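Local coordinates for protein UDP-4-amino-4,6-dideoxy-N-acetyl-beta-L-altrosamine transaminase (Helicobacter pylori, PDB 2FNU) that transfers an amino group from L-glutamate to a UDP-linked 4-keto sugar, the second step in making pseudaminic acid for modifying flagellin, at residues R74-T79 against N119-A124; I78-S83 against A101-D106; L258-I263 against E356-I361; T271-L276 against L285-M290. All coordinates share one frame; numbering follows the deposited sequence.

Contact 1. Residues R74-T79 against N119-A124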
loop_
_atom_site.group_PDB
_atom_site.type_symbol
_atom_site.label_atom_id
_atom_site.label_comp_id
_atom_site.label_asym_id
_atom_site.label_seq_id
_atom_site.Cartn_x
_atom_site.Cartn_y
_atom_site.Cartn_z
ATOM N N ARG B 74 21.160 -2.486 -19.376
ATOM C CA ARG B 74 20.088 -1.627 -19.900
ATOM C C ARG B 74 19.390 -0.973 -18.703
ATOM O O ARG B 74 18.194 -1.183 -18.452
ATOM C CB ARG B 74 19.117 -2.431 -20.775
ATOM C CG ARG B 74 19.780 -2.922 -22.089
ATOM C CD ARG B 74 18.890 -3.859 -22.909
ATOM N NE ARG B 74 18.614 -5.147 -22.258
ATOM C CZ ARG B 74 19.437 -6.198 -22.244
ATOM N NH1 ARG B 74 20.629 -6.139 -22.825
ATOM N NH2 ARG B 74 19.068 -7.317 -21.633
ATOM N N ASN B 75 20.177 -0.176 -17.987
ATOM C CA ASN B 75 19.817 0.307 -16.654
ATOM C C ASN B 75 19.433 1.787 -16.581
ATOM O O ASN B 75 19.162 2.271 -15.484
ATOM C CB ASN B 75 20.984 0.077 -15.685
ATOM C CG ASN B 75 22.187 0.953 -16.004
ATOM O OD1 ASN B 75 22.637 1.751 -15.174
ATOM N ND2 ASN B 75 22.693 0.832 -17.216
ATOM N N GLU B 76 19.461 2.512 -17.701
ATOM C CA GLU B 76 19.137 3.943 -17.650
ATOM C C GLU B 76 17.729 4.228 -18.141
ATOM O O GLU B 76 17.289 3.666 -19.153
ATOM C CB GLU B 76 20.154 4.759 -18.461
ATOM C CG GLU B 76 21.544 4.717 -17.855
ATOM C CD GLU B 76 22.573 5.567 -18.592
ATOM O OE1 GLU B 76 23.766 5.442 -18.245
ATOM O OE2 GLU B 76 22.206 6.348 -19.487
ATOM N N ILE B 77 17.017 5.101 -17.421
ATOM C CA ILE B 77 15.695 5.530 -17.851
ATOM C C ILE B 77 15.660 7.041 -17.854
ATOM O O ILE B 77 15.978 7.662 -16.850
ATOM C CB ILE B 77 14.578 4.930 -16.963
ATOM C CG1 ILE B 77 14.437 3.429 -17.290
ATOM C CG2 ILE B 77 13.247 5.667 -17.180
ATOM C CD1 ILE B 77 13.319 2.675 -16.574
ATOM N N ILE B 78 15.299 7.616 -18.998
ATOM C CA ILE B 78 15.226 9.063 -19.119
ATOM C C ILE B 78 13.922 9.520 -18.504
ATOM O O ILE B 78 12.871 8.927 -18.735
ATOM C CB ILE B 78 15.274 9.483 -20.604
ATOM C CG1 ILE B 78 16.646 9.151 -21.186
ATOM C CG2 ILE B 78 15.016 10.954 -20.745
ATOM C CD1 ILE B 78 16.635 9.141 -22.724
ATOM N N THR B 79 13.990 10.601 -17.729
ATOM C CA THR B 79 12.773 11.146 -17.119
ATOM C C THR B 79 12.907 12.638 -16.843
ATOM O O THR B 79 13.904 13.263 -17.217
ATOM C CB THR B 79 12.370 10.337 -15.844
ATOM O OG1 THR B 79 11.058 10.731 -15.412
ATOM C CG2 THR B 79 13.388 10.533 -14.729
ATOM N N ASN B 119 21.450 6.284 -25.204
ATOM C CA ASN B 119 22.679 5.551 -25.463
ATOM C C ASN B 119 22.393 4.060 -25.331
ATOM O O ASN B 119 21.226 3.656 -25.199
ATOM C CB ASN B 119 23.782 6.007 -24.493
ATOM C CG ASN B 119 23.403 5.795 -23.033
ATOM O OD1 ASN B 119 22.926 4.730 -22.660
ATOM N ND2 ASN B 119 23.613 6.808 -22.208
ATOM N N GLU B 120 23.437 3.236 -25.376
ATOM C CA GLU B 120 23.260 1.787 -25.353
ATOM C C GLU B 120 22.610 1.255 -24.074
ATOM O O GLU B 120 22.068 0.160 -24.078
ATOM C CB GLU B 120 24.603 1.079 -25.614
ATOM C CG GLU B 120 25.732 1.423 -24.617
ATOM C CD GLU B 120 26.252 2.874 -24.714
ATOM O OE1 GLU B 120 26.142 3.514 -25.792
ATOM O OE2 GLU B 120 26.779 3.377 -23.695
ATOM N N ARG B 121 22.644 2.050 -23.003
ATOM C CA ARG B 121 22.087 1.627 -21.710
ATOM C C ARG B 121 20.628 2.049 -21.516
ATOM O O ARG B 121 19.982 1.617 -20.549
ATOM C CB ARG B 121 22.911 2.225 -20.576
ATOM C CG ARG B 121 24.332 1.681 -20.527
ATOM C CD ARG B 121 25.094 2.156 -19.293
ATOM N NE ARG B 121 26.315 1.369 -19.136
ATOM C CZ ARG B 121 26.393 0.209 -18.486
ATOM N NH1 ARG B 121 25.327 -0.312 -17.891
ATOM N NH2 ARG B 121 27.553 -0.429 -18.420
ATOM N N THR B 122 20.113 2.886 -22.409
ATOM C CA THR B 122 18.752 3.412 -22.232
ATOM C C THR B 122 17.709 2.314 -22.414
ATOM O O THR B 122 17.724 1.592 -23.406
ATOM C CB THR B 122 18.470 4.570 -23.211
ATOM O OG1 THR B 122 19.584 5.472 -23.196
ATOM C CG2 THR B 122 17.193 5.336 -22.797
ATOM N N LYS B 123 16.777 2.232 -21.461
ATOM C CA LYS B 123 15.727 1.219 -21.472
ATOM C C LYS B 123 14.332 1.799 -21.751
ATOM O O LYS B 123 13.488 1.154 -22.375
ATOM C CB LYS B 123 15.718 0.496 -20.118
ATOM C CG LYS B 123 14.732 -0.649 -20.044
ATOM C CD LYS B 123 15.162 -1.813 -20.947
ATOM C CE LYS B 123 14.140 -2.932 -20.879
ATOM N NZ LYS B 123 14.518 -4.110 -21.713
ATOM N N ALA B 124 14.086 3.013 -21.279
ATOM C CA ALA B 124 12.746 3.583 -21.366
ATOM C C ALA B 124 12.802 5.079 -21.177
ATOM O O ALA B 124 13.840 5.611 -20.748
ATOM C CB ALA B 124 11.834 2.970 -20.264
HETATM O O HOH W 1 16.497 -5.115 -20.008
HETATM O O HOH W 2 20.012 7.175 -21.115
#

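Contact 2. Residues I78-S83 against A101-D106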
loop_
_atom_site.group_PDB
_atom_site.type_symbol
_atom_site.label_atom_id
_atom_site.label_comp_id
_atom_site.label_asym_id
_atom_site.label_seq_id
_atom_site.Cartn_x
_atom_site.Cartn_y
_atom_site.Cartn_z
ATOM N N ILE B 78 15.299 7.616 -18.998
ATOM C CA ILE B 78 15.226 9.063 -19.119
ATOM C C ILE B 78 13.922 9.520 -18.504
ATOM O O ILE B 78 12.871 8.927 -18.735
ATOM C CB ILE B 78 15.274 9.483 -20.604
ATOM C CG1 ILE B 78 16.646 9.151 -21.186
ATOM C CG2 ILE B 78 15.016 10.954 -20.745
ATOM C CD1 ILE B 78 16.635 9.141 -22.724
ATOM N N THR B 79 13.990 10.601 -17.729
ATOM C CA THR B 79 12.773 11.146 -17.119
ATOM C C THR B 79 12.907 12.638 -16.843
ATOM O O THR B 79 13.904 13.263 -17.217
ATOM C CB THR B 79 12.370 10.337 -15.844
ATOM O OG1 THR B 79 11.058 10.731 -15.412
ATOM C CG2 THR B 79 13.388 10.533 -14.729
ATOM N N THR B 80 11.888 13.210 -16.221
ATOM C CA THR B 80 11.877 14.646 -15.930
ATOM C C THR B 80 12.285 14.921 -14.485
ATOM O O THR B 80 11.908 14.159 -13.578
ATOM C CB THR B 80 10.479 15.248 -16.158
ATOM O OG1 THR B 80 10.489 16.637 -15.775
ATOM C CG2 THR B 80 9.382 14.472 -15.375
ATOM N N PRO B 81 13.035 16.015 -14.262
ATOM C CA PRO B 81 13.350 16.400 -12.890
ATOM C C PRO B 81 12.209 17.168 -12.220
ATOM O O PRO B 81 12.276 17.400 -11.024
ATOM C CB PRO B 81 14.569 17.318 -13.068
ATOM C CG PRO B 81 14.344 17.984 -14.391
ATOM C CD PRO B 81 13.663 16.910 -15.254
ATOM N N ILE B 82 11.210 17.588 -13.002
ATOM C CA ILE B 82 10.053 18.326 -12.456
ATOM C C ILE B 82 8.890 17.359 -12.310
ATOM O O ILE B 82 7.997 17.270 -13.163
ATOM C CB ILE B 82 9.698 19.590 -13.298
ATOM C CG1 ILE B 82 10.901 20.544 -13.349
ATOM C CG2 ILE B 82 8.503 20.344 -12.699
ATOM C CD1 ILE B 82 11.416 21.002 -11.949
ATOM N N SER B 83 8.956 16.593 -11.226
ATOM C CA SER B 83 7.877 15.681 -10.850
ATOM C C SER B 83 7.947 15.487 -9.370
ATOM O O SER B 83 8.921 15.921 -8.730
ATOM C CB SER B 83 8.015 14.314 -11.521
ATOM O OG SER B 83 6.816 13.586 -11.277
ATOM N N ALA B 101 16.081 14.939 -18.126
ATOM C CA ALA B 101 15.995 15.766 -19.325
ATOM C C ALA B 101 15.596 17.188 -18.982
ATOM O O ALA B 101 15.011 17.443 -17.927
ATOM C CB ALA B 101 14.957 15.181 -20.287
ATOM N N GLY B 102 15.873 18.108 -19.895
ATOM C CA GLY B 102 15.326 19.450 -19.773
ATOM C C GLY B 102 13.810 19.461 -19.892
ATOM O O GLY B 102 13.189 18.502 -20.384
ATOM N N ILE B 103 13.209 20.557 -19.443
ATOM C CA ILE B 103 11.769 20.736 -19.521
ATOM C C ILE B 103 11.431 22.011 -20.300
ATOM O O ILE B 103 12.310 22.811 -20.637
ATOM C CB ILE B 103 11.108 20.779 -18.126
ATOM C CG1 ILE B 103 11.635 21.965 -17.309
ATOM C CG2 ILE B 103 11.306 19.448 -17.362
ATOM C CD1 ILE B 103 10.552 22.582 -16.434
ATOM N N LYS B 104 10.140 22.194 -20.566
ATOM C CA LYS B 104 9.657 23.366 -21.277
ATOM C C LYS B 104 9.009 24.373 -20.349
ATOM O O LYS B 104 8.854 24.126 -19.148
ATOM C CB LYS B 104 8.635 22.915 -22.311
ATOM C CG LYS B 104 9.200 21.919 -23.343
ATOM C CD LYS B 104 8.157 21.477 -24.361
ATOM C CE LYS B 104 7.017 20.677 -23.719
ATOM N NZ LYS B 104 6.093 20.154 -24.789
ATOM N N ASN B 105 8.594 25.504 -20.920
ATOM C CA ASN B 105 7.970 26.554 -20.131
ATOM C C ASN B 105 6.690 26.121 -19.421
ATOM O O ASN B 105 6.300 26.736 -18.435
ATOM C CB ASN B 105 7.689 27.767 -21.015
ATOM C CG ASN B 105 8.960 28.435 -21.501
ATOM O OD1 ASN B 105 9.858 28.752 -20.711
ATOM N ND2 ASN B 105 9.043 28.659 -22.811
ATOM N N ASP B 106 6.052 25.066 -19.918
ATOM C CA ASP B 106 4.800 24.588 -19.317
ATOM C C ASP B 106 5.032 23.518 -18.264
ATOM O O ASP B 106 4.080 22.934 -17.751
ATOM C CB ASP B 106 3.817 24.105 -20.399
ATOM C CG ASP B 106 4.355 22.940 -21.220
ATOM O OD1 ASP B 106 5.410 22.353 -20.872
ATOM O OD2 ASP B 106 3.703 22.575 -22.224
#

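Contact 3. Residues L258-I263 against E356-I361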
loop_
_atom_site.group_PDB
_atom_site.type_symbol
_atom_site.label_atom_id
_atom_site.label_comp_id
_atom_site.label_asym_id
_atom_site.label_seq_id
_atom_site.Cartn_x
_atom_site.Cartn_y
_atom_site.Cartn_z
ATOM N N LEU B 258 -10.605 29.346 -15.514
ATOM C CA LEU B 258 -10.992 30.424 -16.426
ATOM C C LEU B 258 -11.212 31.734 -15.679
ATOM O O LEU B 258 -10.928 32.820 -16.219
ATOM C CB LEU B 258 -12.242 30.043 -17.230
ATOM C CG LEU B 258 -12.003 28.946 -18.270
ATOM C CD1 LEU B 258 -13.357 28.441 -18.778
ATOM C CD2 LEU B 258 -11.093 29.393 -19.434
ATOM N N THR B 259 -11.740 31.648 -14.454
ATOM C CA THR B 259 -11.928 32.849 -13.627
ATOM C C THR B 259 -10.581 33.461 -13.260
ATOM O O THR B 259 -10.383 34.668 -13.403
ATOM C CB THR B 259 -12.758 32.524 -12.382
ATOM O OG1 THR B 259 -14.065 32.151 -12.817
ATOM C CG2 THR B 259 -12.874 33.731 -11.453
ATOM N N TYR B 260 -9.639 32.643 -12.795
ATOM C CA TYR B 260 -8.298 33.169 -12.600
ATOM C C TYR B 260 -7.750 33.818 -13.879
ATOM O O TYR B 260 -7.157 34.896 -13.826
ATOM C CB TYR B 260 -7.354 32.033 -12.236
ATOM C CG TYR B 260 -7.348 31.543 -10.801
ATOM C CD1 TYR B 260 -7.098 32.410 -9.735
ATOM C CD2 TYR B 260 -7.491 30.181 -10.516
ATOM C CE1 TYR B 260 -7.021 31.943 -8.422
ATOM C CE2 TYR B 260 -7.434 29.708 -9.196
ATOM C CZ TYR B 260 -7.185 30.598 -8.158
ATOM O OH TYR B 260 -7.086 30.139 -6.860
ATOM N N ASP B 261 -7.909 33.136 -15.019
ATOM C CA ASP B 261 -7.400 33.660 -16.298
ATOM C C ASP B 261 -7.958 35.066 -16.545
ATOM O O ASP B 261 -7.206 35.977 -16.929
ATOM C CB ASP B 261 -7.796 32.766 -17.466
ATOM C CG ASP B 261 -7.051 31.437 -17.496
ATOM O OD1 ASP B 261 -6.127 31.181 -16.686
ATOM O OD2 ASP B 261 -7.412 30.633 -18.382
ATOM N N ARG B 262 -9.264 35.239 -16.320
ATOM C CA ARG B 262 -9.878 36.548 -16.601
ATOM C C ARG B 262 -9.249 37.625 -15.731
ATOM O O ARG B 262 -8.902 38.717 -16.217
ATOM C CB ARG B 262 -11.389 36.528 -16.376
ATOM C CG ARG B 262 -12.163 35.721 -17.395
ATOM C CD ARG B 262 -13.653 36.022 -17.268
ATOM N NE ARG B 262 -14.189 35.770 -15.924
ATOM C CZ ARG B 262 -14.548 34.571 -15.469
ATOM N NH1 ARG B 262 -14.412 33.488 -16.243
ATOM N NH2 ARG B 262 -15.048 34.456 -14.233
ATOM N N ILE B 263 -9.101 37.333 -14.437
ATOM C CA ILE B 263 -8.618 38.342 -13.504
ATOM C C ILE B 263 -7.125 38.611 -13.687
ATOM O O ILE B 263 -6.674 39.751 -13.511
ATOM C CB ILE B 263 -8.950 37.918 -12.043
ATOM C CG1 ILE B 263 -10.483 37.873 -11.876
ATOM C CG2 ILE B 263 -8.312 38.851 -11.013
ATOM C CD1 ILE B 263 -10.983 37.174 -10.618
ATOM N N GLU B 356 -16.938 32.987 -6.138
ATOM C CA GLU B 356 -16.615 34.088 -5.240
ATOM C C GLU B 356 -15.245 33.852 -4.596
ATOM O O GLU B 356 -14.439 34.772 -4.457
ATOM C CB GLU B 356 -17.697 34.207 -4.162
ATOM C CG GLU B 356 -17.430 35.278 -3.115
ATOM C CD GLU B 356 -18.592 35.449 -2.167
ATOM O OE1 GLU B 356 -18.865 34.502 -1.399
ATOM O OE2 GLU B 356 -19.223 36.537 -2.200
ATOM N N SER B 357 -14.975 32.609 -4.224
ATOM C CA SER B 357 -13.687 32.280 -3.633
ATOM C C SER B 357 -12.550 32.517 -4.609
ATOM O O SER B 357 -11.522 33.100 -4.250
ATOM C CB SER B 357 -13.677 30.825 -3.182
ATOM O OG SER B 357 -14.530 30.678 -2.053
ATOM N N VAL B 358 -12.722 32.074 -5.849
ATOM C CA VAL B 358 -11.671 32.291 -6.844
ATOM C C VAL B 358 -11.435 33.788 -7.086
ATOM O O VAL B 358 -10.293 34.241 -7.194
ATOM C CB VAL B 358 -11.960 31.567 -8.178
ATOM C CG1 VAL B 358 -10.819 31.794 -9.199
ATOM C CG2 VAL B 358 -12.113 30.083 -7.934
ATOM N N GLN B 359 -12.523 34.553 -7.182
ATOM C CA GLN B 359 -12.378 36.000 -7.370
ATOM C C GLN B 359 -11.626 36.613 -6.201
ATOM O O GLN B 359 -10.770 37.467 -6.400
ATOM C CB GLN B 359 -13.749 36.657 -7.511
ATOM C CG GLN B 359 -14.443 36.228 -8.801
ATOM C CD GLN B 359 -15.955 36.443 -8.785
ATOM O OE1 GLN B 359 -16.587 36.496 -7.718
ATOM N NE2 GLN B 359 -16.547 36.556 -9.976
ATOM N N ASN B 360 -11.922 36.163 -4.978
ATOM C CA ASN B 360 -11.223 36.695 -3.817
ATOM C C ASN B 360 -9.757 36.311 -3.765
ATOM O O ASN B 360 -8.889 37.143 -3.495
ATOM C CB ASN B 360 -11.938 36.346 -2.516
ATOM C CG ASN B 360 -13.018 37.365 -2.187
ATOM O OD1 ASN B 360 -12.804 38.272 -1.371
ATOM N ND2 ASN B 360 -14.156 37.268 -2.881
ATOM N N ILE B 361 -9.476 35.045 -4.043
ATOM C CA ILE B 361 -8.087 34.601 -4.062
ATOM C C ILE B 361 -7.295 35.345 -5.137
ATOM O O ILE B 361 -6.185 35.819 -4.899
ATOM C CB ILE B 361 -8.002 33.075 -4.302
ATOM C CG1 ILE B 361 -8.582 32.321 -3.100
ATOM C CG2 ILE B 361 -6.554 32.627 -4.569
ATOM C CD1 ILE B 361 -9.015 30.905 -3.410
#

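Contact 4. Residues T271-L276 against L285-M290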
loop_
_atom_site.group_PDB
_atom_site.type_symbol
_atom_site.label_atom_id
_atom_site.label_comp_id
_atom_site.label_asym_id
_atom_site.label_seq_id
_atom_site.Cartn_x
_atom_site.Cartn_y
_atom_site.Cartn_z
ATOM N N THR B 271 2.913 34.798 -15.277
ATOM C CA THR B 271 2.230 34.223 -16.439
ATOM C C THR B 271 1.497 32.939 -16.019
ATOM O O THR B 271 2.144 31.963 -15.679
ATOM C CB THR B 271 3.259 33.880 -17.546
ATOM O OG1 THR B 271 4.000 35.068 -17.895
ATOM C CG2 THR B 271 2.582 33.310 -18.799
ATOM N N PRO B 272 0.147 32.932 -16.090
ATOM C CA PRO B 272 -0.550 31.675 -15.852
ATOM C C PRO B 272 -0.322 30.729 -17.031
ATOM O O PRO B 272 -0.251 31.160 -18.198
ATOM C CB PRO B 272 -2.029 32.080 -15.801
ATOM C CG PRO B 272 -2.035 33.577 -15.743
ATOM C CD PRO B 272 -0.789 34.032 -16.388
ATOM N N LEU B 273 -0.246 29.434 -16.743
ATOM C CA LEU B 273 -0.075 28.453 -17.813
ATOM C C LEU B 273 -1.404 28.074 -18.462
ATOM O O LEU B 273 -1.429 27.642 -19.616
ATOM C CB LEU B 273 0.602 27.188 -17.277
ATOM C CG LEU B 273 2.073 27.319 -16.864
ATOM C CD1 LEU B 273 2.612 25.948 -16.431
ATOM C CD2 LEU B 273 2.917 27.879 -18.012
ATOM N N HIS B 274 -2.512 28.235 -17.738
ATOM C CA HIS B 274 -3.803 27.718 -18.230
ATOM C C HIS B 274 -4.261 28.244 -19.605
ATOM O O HIS B 274 -4.789 27.469 -20.406
ATOM C CB HIS B 274 -4.893 27.826 -17.145
ATOM C CG HIS B 274 -6.244 27.363 -17.590
ATOM N ND1 HIS B 274 -6.660 26.049 -17.529
ATOM C CD2 HIS B 274 -7.271 28.056 -18.131
ATOM C CE1 HIS B 274 -7.893 25.957 -18.003
ATOM N NE2 HIS B 274 -8.285 27.165 -18.369
ATOM N N PRO B 275 -4.075 29.548 -19.885
ATOM C CA PRO B 275 -4.488 30.035 -21.214
ATOM C C PRO B 275 -3.761 29.406 -22.400
ATOM O O PRO B 275 -4.215 29.584 -23.544
ATOM C CB PRO B 275 -4.185 31.540 -21.153
ATOM C CG PRO B 275 -4.267 31.865 -19.690
ATOM C CD PRO B 275 -3.618 30.668 -19.030
ATOM N N LEU B 276 -2.658 28.698 -22.149
ATOM C CA LEU B 276 -1.859 28.136 -23.234
ATOM C C LEU B 276 -2.273 26.718 -23.627
ATOM O O LEU B 276 -1.709 26.141 -24.563
ATOM C CB LEU B 276 -0.379 28.171 -22.857
ATOM C CG LEU B 276 0.117 29.558 -22.425
ATOM C CD1 LEU B 276 1.562 29.454 -21.929
ATOM C CD2 LEU B 276 -0.024 30.622 -23.542
ATOM N N LEU B 285 -3.617 21.120 -11.131
ATOM C CA LEU B 285 -2.986 22.337 -10.588
ATOM C C LEU B 285 -3.348 23.541 -11.428
ATOM O O LEU B 285 -3.674 23.393 -12.624
ATOM C CB LEU B 285 -1.457 22.237 -10.571
ATOM C CG LEU B 285 -0.802 21.039 -9.881
ATOM C CD1 LEU B 285 0.730 21.015 -10.083
ATOM C CD2 LEU B 285 -1.127 21.039 -8.395
ATOM N N TYR B 286 -3.250 24.722 -10.819
ATOM C CA TYR B 286 -3.303 25.981 -11.569
ATOM C C TYR B 286 -1.962 26.684 -11.323
ATOM O O TYR B 286 -1.814 27.399 -10.325
ATOM C CB TYR B 286 -4.458 26.880 -11.088
ATOM C CG TYR B 286 -4.585 28.122 -11.928
ATOM C CD1 TYR B 286 -5.390 28.126 -13.072
ATOM C CD2 TYR B 286 -3.855 29.273 -11.616
ATOM C CE1 TYR B 286 -5.505 29.279 -13.875
ATOM C CE2 TYR B 286 -3.951 30.404 -12.418
ATOM C CZ TYR B 286 -4.775 30.398 -13.533
ATOM O OH TYR B 286 -4.881 31.521 -14.330
ATOM N N PRO B 287 -0.955 26.413 -12.173
ATOM C CA PRO B 287 0.368 27.027 -12.004
ATOM C C PRO B 287 0.456 28.436 -12.559
ATOM O O PRO B 287 -0.077 28.726 -13.640
ATOM C CB PRO B 287 1.304 26.118 -12.836
ATOM C CG PRO B 287 0.468 24.905 -13.199
ATOM C CD PRO B 287 -0.958 25.413 -13.255
ATOM N N ILE B 288 1.153 29.293 -11.815
ATOM C CA ILE B 288 1.572 30.577 -12.369
ATOM C C ILE B 288 3.098 30.640 -12.312
ATOM O O ILE B 288 3.711 30.044 -11.404
ATOM C CB ILE B 288 0.953 31.789 -11.610
ATOM C CG1 ILE B 288 1.439 31.822 -10.148
ATOM C CG2 ILE B 288 -0.575 31.777 -11.721
ATOM C CD1 ILE B 288 0.972 33.076 -9.359
ATOM N N LEU B 289 3.704 31.349 -13.265
ATOM C CA LEU B 289 5.164 31.507 -13.305
ATOM C C LEU B 289 5.548 32.968 -13.083
ATOM O O LEU B 289 5.242 33.826 -13.919
ATOM C CB LEU B 289 5.750 31.022 -14.645
ATOM C CG LEU B 289 5.495 29.565 -15.021
ATOM C CD1 LEU B 289 6.023 29.315 -16.426
ATOM C CD2 LEU B 289 6.165 28.664 -14.004
ATOM N N MET B 290 6.208 33.253 -11.958
ATOM C CA MET B 290 6.601 34.629 -11.610
ATOM C C MET B 290 7.636 35.191 -12.552
ATOM O O MET B 290 8.496 34.465 -13.044
ATOM C CB MET B 290 7.265 34.668 -10.225
ATOM C CG MET B 290 6.473 34.105 -9.088
ATOM S SD MET B 290 7.261 34.517 -7.507
ATOM C CE MET B 290 8.961 33.986 -7.664
HETATM O O HOH W 3 6.276 35.170 -16.155
HETATM O O HOH W 4 -2.501 28.107 -14.820
#

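Contact 1. Residues R74-T79 against N119-A124
Strand 76-79 pairs along most of its length with the start of the parallel strand 122-128, its neighbour in the seven-stranded mixed sheet of the PLP-dependent aminotransferase fold, away from the active site. On its other side lies strand 97-100. The backbone of 74-79 takes its bonds in parallel order: Glu76 N gives to Arg121 O (3.0 Å), Lys123 N to Glu76 O (2.8 Å) and Ile78 N to Ala124 O (3.0 Å). Lys123 N meets its acceptor nearly along the C=O axis, whereas Glu76 N stands above the carbonyl plane of Arg121. Strand 122-128 is entered through a type I turn, Asn119 to Thr122, in which Asn119 OD1 accepts from Arg121 N as an Asx turn. With its OD1 so engaged, Asn119 has ND2 turned to Glu76, whose extended side chain brings OE2 to within 3.1 Å of that ND2; the carboxylate and amide planes stand 77° apart, and the donor comes from above the carboxylate plane. On the other face, Ile77 CG1 rests against Ala124 CB at 4.0 Å. Lys123, bent at chi2, lays CD beside Arg74 CB. Its NZ bonds to Ser68 and also gives to a water that accepts from Arg74 NE, so one oxygen lies between two like charges. A second water donates to Glu76 OE2 and accepts from Thr122 OG1, the oxygen that also receives Asn119 N at 2.9 Å.

Contact 2. Residues I78-S83 against A101-D106
This contact lies next to the cofactor site: strand 76-79 runs on into the loop carrying Ser83, which touches the bound PMP. The only hydrogen bond between the segments runs from Ala101 N to Thr79 O, 2.9 Å long and nearly along the C=O axis. Beyond it the segments meet through side chains, and Pro81 CD packs on a backbone oxygen, Ala101 O, 3.0 Å away and buried with no polar partner in the model. Ala101 CB reaches back toward Ile78 CG2. In the PLP-dependent aminotransferase fold this is the C-terminal end of the parallel part of the large sheet, with 97-100 an outermost strand of the sheet within this chain. Ile103 carries the side-chain contacts with Thr80, Pro81 and Ile82: its CG1 takes the crowded position between backbone N and carbonyl carbon (chi1 62°), which leaves CG2 anti to the carbonyl carbon. From there CG2 touches Thr80 OG1 at 3.3 Å and flanks Pro81 CD, while CD1 meets Ile82 CG1 at 3.7 Å, the two isoleucines crossing at about a right angle. Thr80 OG1, anti to its own backbone N (chi1 176°), accepts from Ile82 N at 3.0 Å, an ST turn that bends the chain just before Ser83. Phe340 of helix 335-343 touches both Ile82 and Ile103, and Ser83 OG is hydrogen-bonded to Thr87 OG1.

Contact 3. Residues L258-I263 against E356-I361
The Tyr260 ring receives Val358 CG1 over the middle of one face, and Ile361 CG2 lies at its edge, in plane; the Phe264 ring meets it too. Val358 CG1 stands 3.6 Å from the Tyr260 ring centroid and only 4° off the normal, so all six ring carbons are almost equally far from it: a centred CH-pi contact. Val358 reaches this place with CG1 anti to its backbone N (chi1 -179°), and the two side chains cross at about a right angle. At the phenol end Ile361 CG2 approaches Tyr260 OH to 3.4 Å, while the hydroxyl itself is hydrogen-bonded to Pro348 O. The same Val358 CG1 is met by Thr259 CG2 at 3.6 Å, which wedges the methyl between the threonine and the ring. Thr259 keeps its methyl anti to its own N; its OG1 is bonded to Glu255 O. Farther along, Ile263 CD1 rests on Gln359 CA at 3.7 Å, with Gln359 CG touching Thr259 CG2. No hydrogen bond crosses between the segments. This is plain packing of two helices in the smaller C-terminal part of this PLP-dependent aminotransferase; the axes of 258-263 and 356-361 approach to 9.3 Å, their directions 36° apart. Helix 355-370 packs beside helix 246-264, with Leu366 reaching Ile263 and Phe4 of strand 4-5 touching Ile361, while Tyr286 of strand 286-290 meets the Tyr260 ring.

Contact 4. Residues T271-L276 against L285-M290
Strands 270-272 and 286-290 pair as an antiparallel edge of the three-stranded sheet in the smaller C-terminal part of this PLP-dependent aminotransferase. Thr271 and Leu289 form a hydrogen-bonded pair, with N to O both ways at 2.9 Å, and Pro272 faces Ile288 as a non-hydrogen-bonded pair. Leu273 is the forked bump, set between two apolar neighbours: CD1 sits against the Pro287 ring, touching CB at 3.8 Å, and CD2 against Leu289 CD1. Beyond, Leu273 N gives to Pro287 O at 3.2 Å, and the chain turns into a 3-10 segment. Beside the strand pair Tyr286, with CG anti to its N (chi1 -175°), extends its ring alongside Pro272, pointing the same way; its OH lies 3.3 Å from Pro272 CB and is bonded to Asp261. His274 CB fits obliquely against Tyr286 CE1 at 3.6 Å. One water lies over the centre of the Tyr286 ring; it accepts from His274 N and donates to Pro287 O at 2.8 Å. At the opposite end a second water donates to Leu289 O and is hydrogen-bonded to Thr271 OG1 at 2.9 Å.

How the contacts relate
From the N terminus, strand 76-79 opens both contact 1 and contact 2. Contact 2 closes first, at 101-106, after helix 86-93 and strand 97-100; contact 1 closes at 119-124, so the residues between the segments of contact 2 lie within its loop. Both belong to the large sheet, contact 2 toward the PMP site and contact 1 along the strand, on the side of strand 122-128. Later, contact 3 joins helices 246-264 and 355-370 across 92 residues, and contact 4 pairs two successive antiparallel strands nested in that loop. The two touch through Asp261 and Tyr286. Leu273 of contact 4 packs on Asn105 and Asp106, Leu289 on Asn105, so the small sheet meets the loop after strand 97-100.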